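Local coordinates for probable antibiotics synthesis protein (Thermus thermophilus, PDB 1V70) that is of unconfirmed function but, as a small cupin-fold protein, probably binds a metal ion and may take part in antibiotic synthesis, at the interface of chains A and B. Coordinates in Å, arbitrary orientation; residue numbers count along the deposited sequence, not the author numbering. Chains: chain A/B, probable antibiotics synthesis protein.

The three contacts are parts of one two-fold symmetric interface between two cupin chains, so each recurs with the chains exchanged. Contact 1 lies about 21 Å from contact 2 and 25 Å from contact 3, measured between the centres of their C-alpha atoms, whereas contacts 2 and 3 are about 14 Å apart and share A:Phe78. Contacts 1 and 3 show the same pairing, strand 2-5 of one chain against strand 75-79 of the other, the two being related by the two-fold axis. Strands 18-25 and 50-55 serve contacts 1 and 2. Such reciprocal strand exchange suggests a dimer, although the structure alone does not prove one in solution.

Contact 1: the interface of chains A and B. Residues chain A 2-7, 23, 30; chain B 52, 54, 71, 74-77.
With CG anti to its backbone N (chi1 -161°), A:Tyr30 sends its ring tip to tip towards B:Val52, whose CG1 is likewise anti to the backbone N (chi1 178°). This methyl sits over one face of the phenol, offset towards the rim, with CG1 of B:Val52 3.4 Å from CZ of A:Tyr30. The phenol oxygen reaches CB of B:Tyr54, the side chains crossing at about a right angle, and a water links it to O of B:Val52. A:Phe23 turns its ring edge to the backbone of B:Ala76, and its CE2 meets that residue's CB at 3.7 Å. The same methyl receives CD1 of A:Leu6, while CD2 crosses obliquely to CE1 of B:Tyr54 at 3.4 Å. Strand 2-5 of chain A pairs antiparallel with strand 75-79 of chain B. N of A:Lys4 donates to O of B:Ala76 at 2.9 Å, and N of B:Ala76 returns a bond to O of A:Lys4, both nearly along the C=O axis. Beyond them, N of A:Leu6 bonds to O of B:Gly74. On the other side of the paired strands, CD1 of A:Ile3, its CG1 anti to the backbone N, crosses obliquely to CE of B:Met75 at 3.7 Å. Bends at chi3 and chi4 of A:Lys7 bring NZ into a salt bridge with OD1 of A:Asp5, which also accepts that lysine's backbone N. The site extends a chain B sheet with chain A's N-terminal strand and buries apolar side chains on both sides of it.

Contact 2: the interface of chains A and B. Residues chain A 48-50, 78, 81, 102-103; chain B 23, 25, 27.
At the apolar centre, the side chains of A:Phe78 and B:Phe23 slide past each other in opposite directions. CB of A:Phe78 lies over the middle of the B:Phe23 ring, 3.8 Å from its centroid, and CD1 of A:Phe78 rests against CB of B:Phe23. Further out, the aliphatic part of B:Arg27 crosses obliquely to the ring of A:Pro103, which follows a cis peptide bond; the CD atoms of the two residues are 3.7 Å apart. CD of B:Arg27 also lies beside the carbonyl oxygens of A:Gly48 and A:Ala102. The chain then bends at chi3 (-77°), carrying its guanidinium into a salt bridge with A:Asp50. NE of B:Arg27 faces both carboxylate oxygens of A:Asp50, OD2 at 2.7 Å and OD1 at 3.1 Å; OD1 lies in the guanidinium plane, in line with the N-H, and OD2 is out of it, the two planes being 64° apart. OD2 of A:Asp50 also accepts a 2.6 Å bond on its anti lone pair from OG of B:Ser25, held in the crowded position between backbone N and carbonyl carbon (chi1 72°). OD1 of A:Asp50 takes the backbone N of A:Ala81 at 2.8 Å, and a water joins it to NH2 of B:Arg27. Gripped at both oxygens, the carboxylate is fixed in rotation, and the arginine would be expected to stabilise its ionised form. The site locks the 25-27 turn of chain B against the start of strand 50-55 of chain A, adding a salt bridge to the apolar contact of the two phenylalanines.

Contact 3: the interface of chains A and B. Residues chain A 62, 64, 67-69, 77-78; chain B 1-3.
B:Met1 enters chain A with CG in the crowded position between its backbone N and carbonyl carbon (chi1 81°). Its CB packs against CB of A:Val64 at 3.6 Å, the two side chains crossing obliquely. CG passes beside OE2 of A:Glu67. SD of B:Met1 touches CG2 of A:Val64 at 3.8 Å and CB of A:Ala77 at 3.9 Å, and also faces CG1 of A:Val62, whose side chain meets the methionine tip to tip. A bend at chi3 (82°) brings CE of B:Met1 to within 3.3 Å of the carbonyl O of A:Glu67. CE also approaches CA of A:Glu68 and CB of A:Ala69. CB of A:Ala69 is reached as well by CD1 of B:Ile3, at 3.5 Å, so two apolar tips converge on one small methyl. The same OE2 takes the amino group at the chain start: N of B:Met1 donates to OE2 of A:Glu67 at 2.7 Å, from above the carboxylate plane. A:Glu67 reaches it with CG anti to the backbone N (chi1 -170°), and the probable opposite charges would strengthen the bond. A water joins the same amino N to O of A:Val64. Next along, N of A:Phe78 donates to O of B:Glu2 at 3.0 Å, almost straight, while another water bridges N of B:Glu2 and O of A:Phe78. The N-terminus of chain B is thereby laid over strands 60-64 and 67-71, at the start of its strand 2-5, which runs antiparallel beside strand 75-79 of chain A's cupin fold.

Contact 1: the interface of chains A and B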
loop_
_atom_site.group_PDB
_atom_site.type_symbol
_atom_site.label_atom_id
_atom_site.label_comp_id
_atom_site.label_asym_id
_atom_site.label_seq_id
_atom_site.Cartn_x
_atom_site.Cartn_y
_atom_site.Cartn_z
ATOM N N GLU A 2 -15.855 0.666 -0.323
ATOM C CA GLU A 2 -15.269 -0.467 -0.992
ATOM C C GLU A 2 -14.274 -1.063 -0.036
ATOM O O GLU A 2 -13.460 -0.367 0.549
ATOM C CB GLU A 2 -14.570 -0.002 -2.283
ATOM C CG GLU A 2 -15.551 0.450 -3.382
ATOM C CD GLU A 2 -14.807 0.868 -4.645
ATOM O OE1 GLU A 2 -13.981 0.113 -5.124
ATOM O OE2 GLU A 2 -15.116 1.931 -5.175
ATOM N N ILE A 3 -14.370 -2.369 0.168
ATOM C CA ILE A 3 -13.486 -3.063 1.090
ATOM C C ILE A 3 -13.221 -4.452 0.529
ATOM O O ILE A 3 -14.130 -5.118 0.024
ATOM C CB ILE A 3 -14.121 -3.126 2.503
ATOM C CG1 ILE A 3 -13.165 -3.808 3.484
ATOM C CG2 ILE A 3 -15.465 -3.832 2.438
ATOM C CD1 ILE A 3 -13.548 -3.602 4.938
ATOM N N LYS A 4 -11.968 -4.882 0.594
ATOM C CA LYS A 4 -11.582 -6.175 0.046
ATOM C C LYS A 4 -10.587 -6.903 0.926
ATOM O O LYS A 4 -9.792 -6.280 1.629
ATOM C CB LYS A 4 -10.935 -5.984 -1.333
ATOM C CG LYS A 4 -11.836 -5.391 -2.408
ATOM C CD LYS A 4 -12.837 -6.417 -2.909
ATOM C CE LYS A 4 -13.730 -5.833 -3.991
ATOM N NZ LYS A 4 -14.647 -6.865 -4.546
ATOM N N ASP A 5 -10.636 -8.230 0.880
ATOM C CA ASP A 5 -9.689 -9.057 1.613
ATOM C C ASP A 5 -8.684 -9.417 0.521
ATOM O O ASP A 5 -8.971 -10.255 -0.341
ATOM C CB ASP A 5 -10.359 -10.326 2.144
ATOM C CG ASP A 5 -9.401 -11.203 2.932
ATOM O OD1 ASP A 5 -8.174 -11.029 2.774
ATOM O OD2 ASP A 5 -9.868 -12.072 3.698
ATOM N N LEU A 6 -7.523 -8.770 0.535
ATOM C CA LEU A 6 -6.508 -9.016 -0.483
ATOM C C LEU A 6 -6.078 -10.473 -0.571
ATOM O O LEU A 6 -5.679 -10.943 -1.639
ATOM C CB LEU A 6 -5.290 -8.119 -0.247
ATOM C CG LEU A 6 -5.414 -6.666 -0.726
ATOM C CD1 LEU A 6 -6.646 -6.002 -0.132
ATOM C CD2 LEU A 6 -4.153 -5.905 -0.347
ATOM N N LYS A 7 -6.162 -11.183 0.550
ATOM C CA LYS A 7 -5.790 -12.593 0.589
ATOM C C LYS A 7 -6.697 -13.391 -0.342
ATOM O O LYS A 7 -6.261 -14.353 -0.976
ATOM C CB LYS A 7 -5.914 -13.137 2.016
ATOM C CG LYS A 7 -5.074 -12.389 3.043
ATOM C CD LYS A 7 -5.159 -13.037 4.422
ATOM C CE LYS A 7 -6.571 -12.983 4.995
ATOM N NZ LYS A 7 -7.029 -11.589 5.252
ATOM N N PHE A 23 -8.557 -1.440 -6.062
ATOM C CA PHE A 23 -9.312 -0.189 -6.107
ATOM C C PHE A 23 -8.700 0.663 -7.211
ATOM O O PHE A 23 -7.515 0.526 -7.532
ATOM C CB PHE A 23 -9.197 0.601 -4.802
ATOM C CG PHE A 23 -9.579 -0.168 -3.573
ATOM C CD1 PHE A 23 -10.851 -0.716 -3.431
ATOM C CD2 PHE A 23 -8.662 -0.320 -2.539
ATOM C CE1 PHE A 23 -11.200 -1.403 -2.268
ATOM C CE2 PHE A 23 -8.998 -1.002 -1.380
ATOM C CZ PHE A 23 -10.269 -1.545 -1.241
ATOM N N TYR A 30 -4.486 0.859 -7.185
ATOM C CA TYR A 30 -4.130 0.086 -6.000
ATOM C C TYR A 30 -4.293 -1.347 -6.482
ATOM O O TYR A 30 -5.413 -1.856 -6.585
ATOM C CB TYR A 30 -5.111 0.410 -4.870
ATOM C CG TYR A 30 -4.630 0.058 -3.480
ATOM C CD1 TYR A 30 -3.869 0.959 -2.726
ATOM C CD2 TYR A 30 -4.960 -1.164 -2.906
ATOM C CE1 TYR A 30 -3.459 0.642 -1.426
ATOM C CE2 TYR A 30 -4.558 -1.488 -1.616
ATOM C CZ TYR A 30 -3.812 -0.581 -0.880
ATOM O OH TYR A 30 -3.452 -0.907 0.409
ATOM N N VAL B 52 -6.455 4.987 1.092
ATOM C CA VAL B 52 -6.683 3.559 1.264
ATOM C C VAL B 52 -5.959 3.084 2.518
ATOM O O VAL B 52 -4.770 3.366 2.707
ATOM C CB VAL B 52 -6.164 2.725 0.068
ATOM C CG1 VAL B 52 -6.388 1.238 0.336
ATOM C CG2 VAL B 52 -6.878 3.139 -1.208
ATOM N N TYR B 54 -4.796 -0.205 4.757
ATOM C CA TYR B 54 -4.522 -1.637 4.637
ATOM C C TYR B 54 -4.013 -2.107 5.998
ATOM O O TYR B 54 -3.076 -1.525 6.549
ATOM C CB TYR B 54 -3.465 -1.912 3.566
ATOM C CG TYR B 54 -3.032 -3.365 3.515
ATOM C CD1 TYR B 54 -3.875 -4.348 2.999
ATOM C CD2 TYR B 54 -1.791 -3.760 4.015
ATOM C CE1 TYR B 54 -3.493 -5.691 2.984
ATOM C CE2 TYR B 54 -1.401 -5.098 4.004
ATOM C CZ TYR B 54 -2.256 -6.056 3.487
ATOM O OH TYR B 54 -1.872 -7.379 3.464
ATOM N N LEU B 71 -11.492 -3.907 9.995
ATOM C CA LEU B 71 -10.381 -4.181 9.105
ATOM C C LEU B 71 -9.350 -5.053 9.818
ATOM O O LEU B 71 -8.664 -4.590 10.734
ATOM C CB LEU B 71 -9.748 -2.857 8.673
ATOM C CG LEU B 71 -8.939 -2.812 7.377
ATOM C CD1 LEU B 71 -9.871 -2.992 6.178
ATOM C CD2 LEU B 71 -8.213 -1.477 7.288
ATOM N N GLY B 74 -4.655 -8.014 6.196
ATOM C CA GLY B 74 -4.868 -8.447 4.826
ATOM C C GLY B 74 -6.033 -7.758 4.141
ATOM O O GLY B 74 -6.228 -7.913 2.936
ATOM N N MET B 75 -6.806 -6.995 4.908
ATOM C CA MET B 75 -7.958 -6.278 4.368
ATOM C C MET B 75 -7.644 -4.812 4.103
ATOM O O MET B 75 -6.864 -4.190 4.831
ATOM C CB MET B 75 -9.140 -6.370 5.336
ATOM C CG MET B 75 -9.709 -7.772 5.495
ATOM S SD MET B 75 -10.979 -7.883 6.775
ATOM C CE MET B 75 -12.298 -6.907 6.041
ATOM N N ALA B 76 -8.258 -4.270 3.057
ATOM C CA ALA B 76 -8.075 -2.873 2.681
ATOM C C ALA B 76 -9.426 -2.202 2.471
ATOM O O ALA B 76 -10.381 -2.836 2.004
ATOM C CB ALA B 76 -7.239 -2.776 1.404
ATOM N N ALA B 77 -9.499 -0.920 2.813
ATOM C CA ALA B 77 -10.717 -0.131 2.660
ATOM C C ALA B 77 -10.374 1.170 1.939
ATOM O O ALA B 77 -9.356 1.808 2.234
ATOM C CB ALA B 77 -11.326 0.165 4.023
HETATM O O HOH W 1 -2.938 1.331 1.892
#

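Contact 2: the interface of chains A and B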
loop_
_atom_site.group_PDB
_atom_site.type_symbol
_atom_site.label_atom_id
_atom_site.label_comp_id
_atom_site.label_asym_id
_atom_site.label_seq_id
_atom_site.Cartn_x
_atom_site.Cartn_y
_atom_site.Cartn_z
ATOM N N GLY A 48 4.339 10.887 -15.575
ATOM C CA GLY A 48 3.904 11.676 -14.436
ATOM C C GLY A 48 3.268 10.925 -13.284
ATOM O O GLY A 48 2.405 11.464 -12.597
ATOM N N SER A 49 3.688 9.684 -13.065
ATOM C CA SER A 49 3.141 8.891 -11.969
ATOM C C SER A 49 4.250 8.267 -11.139
ATOM O O SER A 49 5.261 7.824 -11.679
ATOM C CB SER A 49 2.244 7.771 -12.504
ATOM O OG SER A 49 1.097 8.275 -13.167
ATOM N N ASP A 50 4.064 8.250 -9.822
ATOM C CA ASP A 50 5.029 7.624 -8.930
ATOM C C ASP A 50 4.470 6.239 -8.638
ATOM O O ASP A 50 3.259 6.031 -8.688
ATOM C CB ASP A 50 5.168 8.391 -7.609
ATOM C CG ASP A 50 5.833 9.743 -7.776
ATOM O OD1 ASP A 50 6.709 9.881 -8.651
ATOM O OD2 ASP A 50 5.490 10.667 -7.012
ATOM N N PHE A 78 10.409 2.693 -3.755
ATOM C CA PHE A 78 9.777 3.813 -4.445
ATOM C C PHE A 78 10.383 4.065 -5.832
ATOM O O PHE A 78 11.599 4.183 -5.971
ATOM C CB PHE A 78 9.942 5.072 -3.584
ATOM C CG PHE A 78 9.214 6.278 -4.103
ATOM C CD1 PHE A 78 7.848 6.429 -3.892
ATOM C CD2 PHE A 78 9.897 7.273 -4.798
ATOM C CE1 PHE A 78 7.169 7.555 -4.364
ATOM C CE2 PHE A 78 9.226 8.401 -5.275
ATOM C CZ PHE A 78 7.862 8.541 -5.056
ATOM N N ALA A 81 8.373 9.173 -10.749
ATOM C CA ALA A 81 8.018 9.440 -12.136
ATOM C C ALA A 81 9.272 9.771 -12.934
ATOM O O ALA A 81 10.133 10.524 -12.474
ATOM C CB ALA A 81 7.034 10.603 -12.202
ATOM N N ALA A 102 0.354 6.468 -8.648
ATOM C CA ALA A 102 -0.402 7.714 -8.539
ATOM C C ALA A 102 0.273 8.882 -9.246
ATOM O O ALA A 102 1.471 9.110 -9.089
ATOM C CB ALA A 102 -0.620 8.060 -7.067
ATOM N N PRO A 103 -0.489 9.617 -10.070
ATOM C CA PRO A 103 -1.909 9.351 -10.328
ATOM C C PRO A 103 -2.039 8.188 -11.309
ATOM O O PRO A 103 -1.034 7.595 -11.710
ATOM C CB PRO A 103 -2.404 10.671 -10.915
ATOM C CG PRO A 103 -1.203 11.175 -11.641
ATOM C CD PRO A 103 -0.079 10.901 -10.666
ATOM N N PHE B 23 7.448 7.136 2.376
ATOM C CA PHE B 23 7.822 7.845 1.153
ATOM C C PHE B 23 6.822 8.980 0.971
ATOM O O PHE B 23 5.680 8.898 1.435
ATOM C CB PHE B 23 7.727 6.949 -0.084
ATOM C CG PHE B 23 8.507 5.673 0.011
ATOM C CD1 PHE B 23 9.884 5.682 0.217
ATOM C CD2 PHE B 23 7.857 4.452 -0.135
ATOM C CE1 PHE B 23 10.600 4.486 0.274
ATOM C CE2 PHE B 23 8.559 3.258 -0.079
ATOM C CZ PHE B 23 9.932 3.272 0.124
ATOM N N SER B 25 5.724 12.446 -1.890
ATOM C CA SER B 25 5.915 13.252 -3.087
ATOM C C SER B 25 4.614 14.016 -3.242
ATOM O O SER B 25 3.654 13.756 -2.516
ATOM C CB SER B 25 6.148 12.367 -4.313
ATOM O OG SER B 25 4.955 11.706 -4.699
ATOM N N ARG B 27 2.665 13.651 -5.425
ATOM C CA ARG B 27 1.720 12.687 -5.961
ATOM C C ARG B 27 1.108 11.733 -4.943
ATOM O O ARG B 27 0.022 11.211 -5.172
ATOM C CB ARG B 27 2.372 11.896 -7.097
ATOM C CG ARG B 27 2.421 12.673 -8.407
ATOM C CD ARG B 27 3.272 11.971 -9.446
ATOM N NE ARG B 27 4.695 12.152 -9.185
ATOM C CZ ARG B 27 5.325 13.320 -9.260
ATOM N NH1 ARG B 27 4.656 14.416 -9.594
ATOM N NH2 ARG B 27 6.623 13.394 -9.001
HETATM O O HOH W 2 8.521 11.778 -7.590
#

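Contact 3: the interface of chains A and B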
loop_
_atom_site.group_PDB
_atom_site.type_symbol
_atom_site.label_atom_id
_atom_site.label_comp_id
_atom_site.label_asym_id
_atom_site.label_seq_id
_atom_site.Cartn_x
_atom_site.Cartn_y
_atom_site.Cartn_z
ATOM N N VAL A 62 13.691 -5.749 -7.562
ATOM C CA VAL A 62 13.113 -4.512 -8.067
ATOM C C VAL A 62 14.216 -3.657 -8.674
ATOM O O VAL A 62 15.304 -3.534 -8.106
ATOM C CB VAL A 62 12.395 -3.707 -6.942
ATOM C CG1 VAL A 62 13.358 -3.418 -5.806
ATOM C CG2 VAL A 62 11.829 -2.413 -7.505
ATOM N N VAL A 64 15.087 0.155 -10.171
ATOM C CA VAL A 64 14.667 1.548 -10.246
ATOM C C VAL A 64 15.899 2.340 -10.649
ATOM O O VAL A 64 16.886 2.379 -9.916
ATOM C CB VAL A 64 14.147 2.082 -8.892
ATOM C CG1 VAL A 64 13.780 3.552 -9.028
ATOM C CG2 VAL A 64 12.934 1.275 -8.443
ATOM N N GLU A 67 19.805 1.136 -10.161
ATOM C CA GLU A 67 19.989 0.300 -8.980
ATOM C C GLU A 67 18.948 -0.819 -8.909
ATOM O O GLU A 67 17.827 -0.671 -9.399
ATOM C CB GLU A 67 19.888 1.171 -7.723
ATOM C CG GLU A 67 20.294 0.500 -6.415
ATOM C CD GLU A 67 20.064 1.400 -5.211
ATOM O OE1 GLU A 67 21.032 1.693 -4.474
ATOM O OE2 GLU A 67 18.905 1.817 -4.999
ATOM N N GLU A 68 19.335 -1.937 -8.306
ATOM C CA GLU A 68 18.437 -3.069 -8.107
ATOM C C GLU A 68 18.463 -3.431 -6.630
ATOM O O GLU A 68 19.455 -3.186 -5.934
ATOM C CB GLU A 68 18.870 -4.283 -8.930
ATOM C CG GLU A 68 18.686 -4.117 -10.423
ATOM C CD GLU A 68 18.972 -5.397 -11.177
ATOM O OE1 GLU A 68 20.053 -5.979 -10.961
ATOM O OE2 GLU A 68 18.117 -5.817 -11.983
ATOM N N ALA A 69 17.370 -4.011 -6.155
ATOM C CA ALA A 69 17.259 -4.403 -4.761
ATOM C C ALA A 69 16.451 -5.679 -4.630
ATOM O O ALA A 69 15.612 -5.991 -5.483
ATOM C CB ALA A 69 16.589 -3.291 -3.961
ATOM N N ALA A 77 9.737 -0.303 -2.022
ATOM C CA ALA A 77 10.654 0.453 -2.868
ATOM C C ALA A 77 9.856 1.488 -3.658
ATOM O O ALA A 77 8.772 1.191 -4.175
ATOM C CB ALA A 77 11.389 -0.484 -3.816
ATOM N N PHE A 78 10.409 2.693 -3.755
ATOM C CA PHE A 78 9.777 3.813 -4.445
ATOM C C PHE A 78 10.383 4.065 -5.832
ATOM O O PHE A 78 11.599 4.183 -5.971
ATOM C CB PHE A 78 9.942 5.072 -3.584
ATOM C CG PHE A 78 9.214 6.278 -4.103
ATOM C CD1 PHE A 78 7.848 6.429 -3.892
ATOM C CD2 PHE A 78 9.897 7.273 -4.798
ATOM C CE1 PHE A 78 7.169 7.555 -4.364
ATOM C CE2 PHE A 78 9.226 8.401 -5.275
ATOM C CZ PHE A 78 7.862 8.541 -5.056
ATOM N N MET B 1 17.655 4.234 -5.377
ATOM C CA MET B 1 16.194 4.225 -5.091
ATOM C C MET B 1 15.955 4.261 -3.588
ATOM O O MET B 1 16.802 3.829 -2.797
ATOM C CB MET B 1 15.540 2.954 -5.652
ATOM C CG MET B 1 15.710 1.725 -4.755
ATOM S SD MET B 1 14.950 0.202 -5.361
ATOM C CE MET B 1 16.211 -0.345 -6.508
ATOM N N GLU B 2 14.796 4.775 -3.197
ATOM C CA GLU B 2 14.427 4.789 -1.805
ATOM C C GLU B 2 13.809 3.451 -1.509
ATOM O O GLU B 2 12.953 2.974 -2.236
ATOM C CB GLU B 2 13.417 5.923 -1.549
ATOM C CG GLU B 2 14.036 7.330 -1.653
ATOM C CD GLU B 2 13.001 8.410 -1.358
ATOM O OE1 GLU B 2 12.336 8.332 -0.340
ATOM O OE2 GLU B 2 12.918 9.360 -2.131
ATOM N N ILE B 3 14.285 2.809 -0.453
ATOM C CA ILE B 3 13.791 1.494 -0.075
ATOM C C ILE B 3 13.815 1.404 1.444
ATOM O O ILE B 3 14.767 1.847 2.092
ATOM C CB ILE B 3 14.655 0.385 -0.730
ATOM C CG1 ILE B 3 14.101 -0.996 -0.375
ATOM C CG2 ILE B 3 16.106 0.539 -0.307
ATOM C CD1 ILE B 3 14.660 -2.109 -1.243
HETATM O O HOH W 3 13.371 6.110 -5.173
HETATM O O HOH W 4 17.536 4.433 -8.168
#